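Local coordinates for glycosyl hydrolase (PDB 5NDX), which probably hydrolyses O-glycosidic bonds, as a bacterial family 39 glycoside hydrolase and orthologue of human alpha-L-iduronidase, at residues A[13-18]-A[375-381]; A[292-296]-A[395-399]. The protein carries 2 engineered substitutions. One frame throughout, in Å; residues are numbered along the deposited sequence.

Contact 1: A[13-18]-A[375-381]; sequences EAVRPF and LGDTVCK. With SO4 (sulfate ion), chain K.
Val379 supplies the main knob of this contact: its CG2 methyl fills the corner between the Phe18 ring and the Arg16 guanidinium. It meets the ring obliquely, 3.6 Å from Phe18 CD1, and lies over the centre of one guanidinium face, 3.8 Å from Arg16 CZ. Arginine reaches that position because its CG stands between the backbone N and the carbonyl carbon (chi1 54°) and the chain then runs extended to NE. At the edge of the guanidinium, in its plane, sits a sulfate, probably from the crystallisation liquor; Arg16 NH2 gives its O4 a nearly straight hydrogen bond (2.8 Å). A second hollow accepts Phe18, whose ring edge brings CD2 to 3.4 Å from Gly376 O while CE2 rests against Leu375 CD1. Between these features the backbones are joined: Val15 N bonds to Val379 O (2.8 Å), Val379 N to Arg16 O, and Phe18 N to Asp377 O. At the exposed end Lys381 N is hydrogen-bonded to Glu13 O, and the lysine CD lies 3.6 Å from Glu13 OE2, the two charged ends not touching. The chain turns a corner at Arg16, carrying this edge from strand 13-15 toward helix 282-300, which the side chains of Arg16 and Phe18 both touch; strand 378-385 runs on between strands 4-10 and 395-401 of the mixed sheet.

Contact 2: A[292-296]-A[395-399]; sequences IEQHD and LAILP
Glu293 lays its CG and carboxylate carbon against the strand, with CD 3.7 Å from Ala396 CB and CG 3.9 Å from Leu398 CD2. This is the close half of the contact. Leu398 presents its two methyls to different partners: CD2 also lies 4.0 Å from Asp296 OD2, whereas CD1 meets Ile292 CG2 more loosely at 4.2 Å, the two side chains crossing at about a right angle. The glutamate starts with CG anti to its backbone N and bends at chi2 (-86°), which swings the carboxylate alongside the strand and not straight at it. The other half of the contact is looser and bridged by two waters. One water lies 2.7 Å from Glu293 OE2 and accepts a hydrogen bond from Ile397 N; a second connects OE2 with Ile397 O, 3.1 Å from that carbonyl oxygen. The same carboxylate forms a salt bridge with Arg297 one turn further along the helix, while Asp296 forms one with Arg16. With an alanine in place of Glu293, Arg297 would probably lose its charge mate, the two waters their shared anchor, and Ala396 the chain that covers its methyl. The helix packed on the face of the sheet in this way joins the helix between the seventh and eighth strands of a (beta/alpha)8 barrel to an accessory beta domain, a pairing of domains found in family 39 glycoside hydrolases.

Contacts 1 and 2 lie on the same side of the chain's centre, about 12 Å between their own centres, and their segments alternate in sequence: 13-18, 292-296, 375-381, then 395-399. They share the mixed beta sheet, in which strands 378-385 and 395-401 are antiparallel neighbours; Cys380 N and Pro399 O, 3.1 Å apart, form a probable hydrogen bond between them. Leu375 CD2 packs on Leu398 O, and the Phe18 ring also touches Asp296, so segment 13-18 meets helix 282-300 as well as the sheet. The two contacts therefore form one continuous junction, in which residues far apart in sequence tie the barrel helix to the beta domain.

Contact 1: A[13-18]-A[375-381]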
loop_
_atom_site.group_PDB
_atom_site.type_symbol
_atom_site.label_atom_id
_atom_site.label_comp_id
_atom_site.label_asym_id
_atom_site.label_seq_id
_atom_site.Cartn_x
_atom_site.Cartn_y
_atom_site.Cartn_z
ATOM N N GLU A 13 -4.374 -13.598 -25.720
ATOM C CA GLU A 13 -4.322 -12.342 -26.397
ATOM C C GLU A 13 -3.924 -11.120 -25.527
ATOM O O GLU A 13 -4.772 -10.537 -24.814
ATOM C CB GLU A 13 -5.645 -12.103 -27.067
ATOM C CG GLU A 13 -5.623 -10.768 -27.796
ATOM C CD GLU A 13 -6.194 -10.877 -29.173
ATOM O OE1 GLU A 13 -5.742 -11.804 -29.920
ATOM O OE2 GLU A 13 -7.085 -10.046 -29.465
ATOM N N ALA A 14 -2.666 -10.711 -25.658
ATOM C CA ALA A 14 -2.077 -9.559 -24.982
ATOM C C ALA A 14 -2.561 -8.269 -25.605
ATOM O O ALA A 14 -2.571 -8.139 -26.814
ATOM C CB ALA A 14 -0.551 -9.639 -25.068
ATOM N N VAL A 15 -3.024 -7.336 -24.779
ATOM C CA VAL A 15 -3.520 -6.048 -25.236
ATOM C C VAL A 15 -2.454 -4.957 -25.069
ATOM O O VAL A 15 -2.282 -4.143 -25.956
ATOM C CB VAL A 15 -4.828 -5.646 -24.506
ATOM C CG1 VAL A 15 -5.308 -4.255 -24.928
ATOM C CG2 VAL A 15 -5.932 -6.647 -24.808
ATOM N N ARG A 16 -1.777 -4.928 -23.912
ATOM C CA ARG A 16 -0.784 -3.937 -23.557
ATOM C C ARG A 16 -0.056 -4.371 -22.258
ATOM O O ARG A 16 -0.527 -5.259 -21.543
ATOM C CB ARG A 16 -1.451 -2.559 -23.372
ATOM C CG ARG A 16 -2.610 -2.535 -22.408
ATOM C CD ARG A 16 -3.046 -1.098 -22.082
ATOM N NE ARG A 16 -4.280 -1.211 -21.332
ATOM C CZ ARG A 16 -4.452 -1.063 -20.010
ATOM N NH1 ARG A 16 -3.493 -0.682 -19.195
ATOM N NH2 ARG A 16 -5.656 -1.281 -19.534
ATOM N N PRO A 17 1.089 -3.752 -21.950
ATOM C CA PRO A 17 1.684 -3.989 -20.645
ATOM C C PRO A 17 0.781 -3.491 -19.502
ATOM O O PRO A 17 -0.086 -2.653 -19.708
ATOM C CB PRO A 17 2.983 -3.154 -20.675
ATOM C CG PRO A 17 3.202 -2.767 -22.126
ATOM C CD PRO A 17 1.818 -2.714 -22.709
ATOM N N PHE A 18 0.963 -4.071 -18.327
ATOM C CA PHE A 18 0.222 -3.681 -17.141
ATOM C C PHE A 18 1.232 -3.399 -16.058
ATOM O O PHE A 18 2.076 -4.242 -15.786
ATOM C CB PHE A 18 -0.698 -4.814 -16.667
ATOM C CG PHE A 18 -1.580 -4.402 -15.552
ATOM C CD1 PHE A 18 -2.632 -3.508 -15.787
ATOM C CD2 PHE A 18 -1.304 -4.808 -14.251
ATOM C CE1 PHE A 18 -3.443 -3.109 -14.744
ATOM C CE2 PHE A 18 -2.113 -4.410 -13.221
ATOM C CZ PHE A 18 -3.169 -3.544 -13.458
ATOM N N LEU A 375 -1.432 -9.240 -9.271
ATOM C CA LEU A 375 -1.680 -9.033 -10.670
ATOM C C LEU A 375 -0.398 -9.205 -11.492
ATOM O O LEU A 375 0.703 -9.053 -10.994
ATOM C CB LEU A 375 -2.308 -7.675 -10.918
ATOM C CG LEU A 375 -3.793 -7.551 -10.510
ATOM C CD1 LEU A 375 -4.239 -6.103 -10.363
ATOM C CD2 LEU A 375 -4.673 -8.286 -11.494
ATOM N N GLY A 376 -0.601 -9.583 -12.741
ATOM C CA GLY A 376 0.459 -9.827 -13.688
ATOM C C GLY A 376 0.954 -8.607 -14.425
ATOM O O GLY A 376 0.707 -7.491 -14.002
ATOM N N ASP A 377 1.664 -8.834 -15.542
ATOM C CA ASP A 377 2.397 -7.745 -16.198
ATOM C C ASP A 377 1.847 -7.447 -17.594
ATOM O O ASP A 377 2.396 -6.606 -18.322
ATOM C CB ASP A 377 3.885 -8.055 -16.262
ATOM C CG ASP A 377 4.192 -9.286 -17.167
ATOM O OD1 ASP A 377 3.284 -9.895 -17.830
ATOM O OD2 ASP A 377 5.374 -9.665 -17.176
ATOM N N THR A 378 0.761 -8.108 -17.972
ATOM C CA THR A 378 0.192 -7.895 -19.291
ATOM C C THR A 378 -1.327 -7.912 -19.206
ATOM O O THR A 378 -1.885 -8.814 -18.599
ATOM C CB THR A 378 0.680 -9.015 -20.257
ATOM O OG1 THR A 378 2.110 -9.108 -20.226
ATOM C CG2 THR A 378 0.308 -8.700 -21.612
ATOM N N VAL A 379 -1.998 -6.939 -19.812
ATOM C CA VAL A 379 -3.465 -6.958 -19.905
ATOM C C VAL A 379 -3.912 -7.943 -20.980
ATOM O O VAL A 379 -3.361 -7.963 -22.052
ATOM C CB VAL A 379 -4.020 -5.558 -20.163
ATOM C CG1 VAL A 379 -5.533 -5.581 -20.318
ATOM C CG2 VAL A 379 -3.617 -4.613 -19.023
ATOM N N CYS A 380 -4.877 -8.785 -20.662
ATOM C CA CYS A 380 -5.505 -9.723 -21.629
ATOM C C CYS A 380 -6.798 -9.170 -22.150
ATOM O O CYS A 380 -7.463 -8.388 -21.476
ATOM C CB CYS A 380 -6.025 -10.977 -20.947
ATOM S SG CYS A 380 -4.886 -11.851 -19.982
ATOM N N LYS A 381 -7.207 -9.677 -23.289
ATOM C CA LYS A 381 -8.478 -9.304 -23.891
ATOM C C LYS A 381 -9.634 -9.863 -23.058
ATOM O O LYS A 381 -9.594 -10.997 -22.584
ATOM C CB LYS A 381 -8.511 -9.847 -25.303
ATOM C CG LYS A 381 -9.796 -9.689 -26.104
ATOM C CD LYS A 381 -9.771 -10.738 -27.249
ATOM C CE LYS A 381 -11.143 -11.145 -27.794
ATOM N NZ LYS A 381 -11.695 -10.029 -28.627
HETATM S S SO4 K . -7.439 -2.030 -22.536
HETATM O O1 SO4 K . -8.147 -3.261 -23.019
HETATM O O2 SO4 K . -7.730 -0.845 -23.397
HETATM O O3 SO4 K . -5.973 -2.232 -22.570
HETATM O O4 SO4 K . -7.865 -1.787 -21.132
#

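Contact 2: A[292-296]-A[395-399]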
loop_
_atom_site.group_PDB
_atom_site.type_symbol
_atom_site.label_atom_id
_atom_site.label_comp_id
_atom_site.label_asym_id
_atom_site.label_seq_id
_atom_site.Cartn_x
_atom_site.Cartn_y
_atom_site.Cartn_z
ATOM N N ILE A 292 -8.258 2.635 -8.690
ATOM C CA ILE A 292 -7.215 2.075 -9.520
ATOM C C ILE A 292 -7.713 1.737 -10.912
ATOM O O ILE A 292 -7.087 2.131 -11.925
ATOM C CB ILE A 292 -6.555 0.866 -8.828
ATOM C CG1 ILE A 292 -5.670 1.403 -7.675
ATOM C CG2 ILE A 292 -5.800 0.004 -9.843
ATOM C CD1 ILE A 292 -5.293 0.386 -6.606
ATOM N N GLU A 293 -8.843 1.028 -10.998
ATOM C CA GLU A 293 -9.317 0.624 -12.306
ATOM C C GLU A 293 -9.685 1.833 -13.192
ATOM O O GLU A 293 -9.448 1.814 -14.409
ATOM C CB GLU A 293 -10.471 -0.361 -12.177
ATOM C CG GLU A 293 -10.919 -0.966 -13.491
ATOM C CD GLU A 293 -11.946 -0.150 -14.271
ATOM O OE1 GLU A 293 -12.572 0.777 -13.723
ATOM O OE2 GLU A 293 -12.153 -0.507 -15.459
ATOM N N GLN A 294 -10.264 2.864 -12.593
ATOM C CA GLN A 294 -10.563 4.090 -13.306
ATOM C C GLN A 294 -9.293 4.771 -13.863
ATOM O O GLN A 294 -9.296 5.280 -14.991
ATOM C CB GLN A 294 -11.310 5.090 -12.408
ATOM C CG GLN A 294 -12.745 4.711 -12.091
ATOM C CD GLN A 294 -13.315 5.497 -10.906
ATOM O OE1 GLN A 294 -12.611 6.142 -10.156
ATOM N NE2 GLN A 294 -14.577 5.371 -10.703
ATOM N N HIS A 295 -8.236 4.831 -13.069
ATOM C CA HIS A 295 -6.983 5.374 -13.570
ATOM C C HIS A 295 -6.431 4.522 -14.734
ATOM O O HIS A 295 -5.955 5.063 -15.734
ATOM C CB HIS A 295 -5.942 5.478 -12.450
ATOM C CG HIS A 295 -6.131 6.669 -11.588
ATOM N ND1 HIS A 295 -7.118 6.736 -10.629
ATOM C CD2 HIS A 295 -5.457 7.850 -11.534
ATOM C CE1 HIS A 295 -7.063 7.920 -10.037
ATOM N NE2 HIS A 295 -6.060 8.610 -10.562
ATOM N N ASP A 296 -6.500 3.204 -14.604
ATOM C CA ASP A 296 -6.022 2.330 -15.654
ATOM C C ASP A 296 -6.837 2.507 -16.961
ATOM O O ASP A 296 -6.254 2.664 -18.041
ATOM C CB ASP A 296 -6.034 0.865 -15.210
ATOM C CG ASP A 296 -5.340 -0.052 -16.213
ATOM O OD1 ASP A 296 -4.107 0.044 -16.448
ATOM O OD2 ASP A 296 -6.046 -0.882 -16.754
ATOM N N LEU A 395 -19.462 -2.778 -11.757
ATOM C CA LEU A 395 -18.708 -4.012 -12.031
ATOM C C LEU A 395 -17.547 -3.725 -12.987
ATOM O O LEU A 395 -17.746 -3.343 -14.163
ATOM C CB LEU A 395 -19.624 -5.127 -12.571
ATOM C CG LEU A 395 -18.964 -6.506 -12.650
ATOM C CD1 LEU A 395 -18.656 -7.055 -11.262
ATOM C CD2 LEU A 395 -19.928 -7.462 -13.343
ATOM N N ALA A 396 -16.326 -3.907 -12.467
ATOM C CA ALA A 396 -15.096 -3.594 -13.185
ATOM C C ALA A 396 -14.128 -4.767 -13.092
ATOM O O ALA A 396 -14.247 -5.669 -12.226
ATOM C CB ALA A 396 -14.461 -2.313 -12.617
ATOM N N ILE A 397 -13.183 -4.789 -14.016
ATOM C CA ILE A 397 -12.236 -5.893 -14.098
ATOM C C ILE A 397 -10.796 -5.447 -14.411
ATOM O O ILE A 397 -10.615 -4.499 -15.142
ATOM C CB ILE A 397 -12.755 -6.915 -15.108
ATOM C CG1 ILE A 397 -11.963 -8.220 -14.982
ATOM C CG2 ILE A 397 -12.698 -6.380 -16.552
ATOM C CD1 ILE A 397 -12.628 -9.344 -15.718
ATOM N N LEU A 398 -9.788 -6.091 -13.803
ATOM C CA LEU A 398 -8.359 -5.933 -14.189
ATOM C C LEU A 398 -7.883 -7.345 -14.564
ATOM O O LEU A 398 -7.584 -8.159 -13.687
ATOM C CB LEU A 398 -7.511 -5.353 -13.056
ATOM C CG LEU A 398 -7.922 -3.944 -12.564
ATOM C CD1 LEU A 398 -7.301 -3.658 -11.219
ATOM C CD2 LEU A 398 -7.511 -2.876 -13.585
ATOM N N PRO A 399 -7.838 -7.651 -15.867
ATOM C CA PRO A 399 -7.550 -8.983 -16.333
ATOM C C PRO A 399 -6.134 -9.055 -16.826
ATOM O O PRO A 399 -5.804 -8.356 -17.776
ATOM C CB PRO A 399 -8.548 -9.170 -17.469
ATOM C CG PRO A 399 -8.701 -7.799 -18.038
ATOM C CD PRO A 399 -8.321 -6.785 -16.960
HETATM O O HOH W 1 -13.494 -2.738 -15.964
HETATM O O HOH W 2 -10.243 -1.905 -16.717
#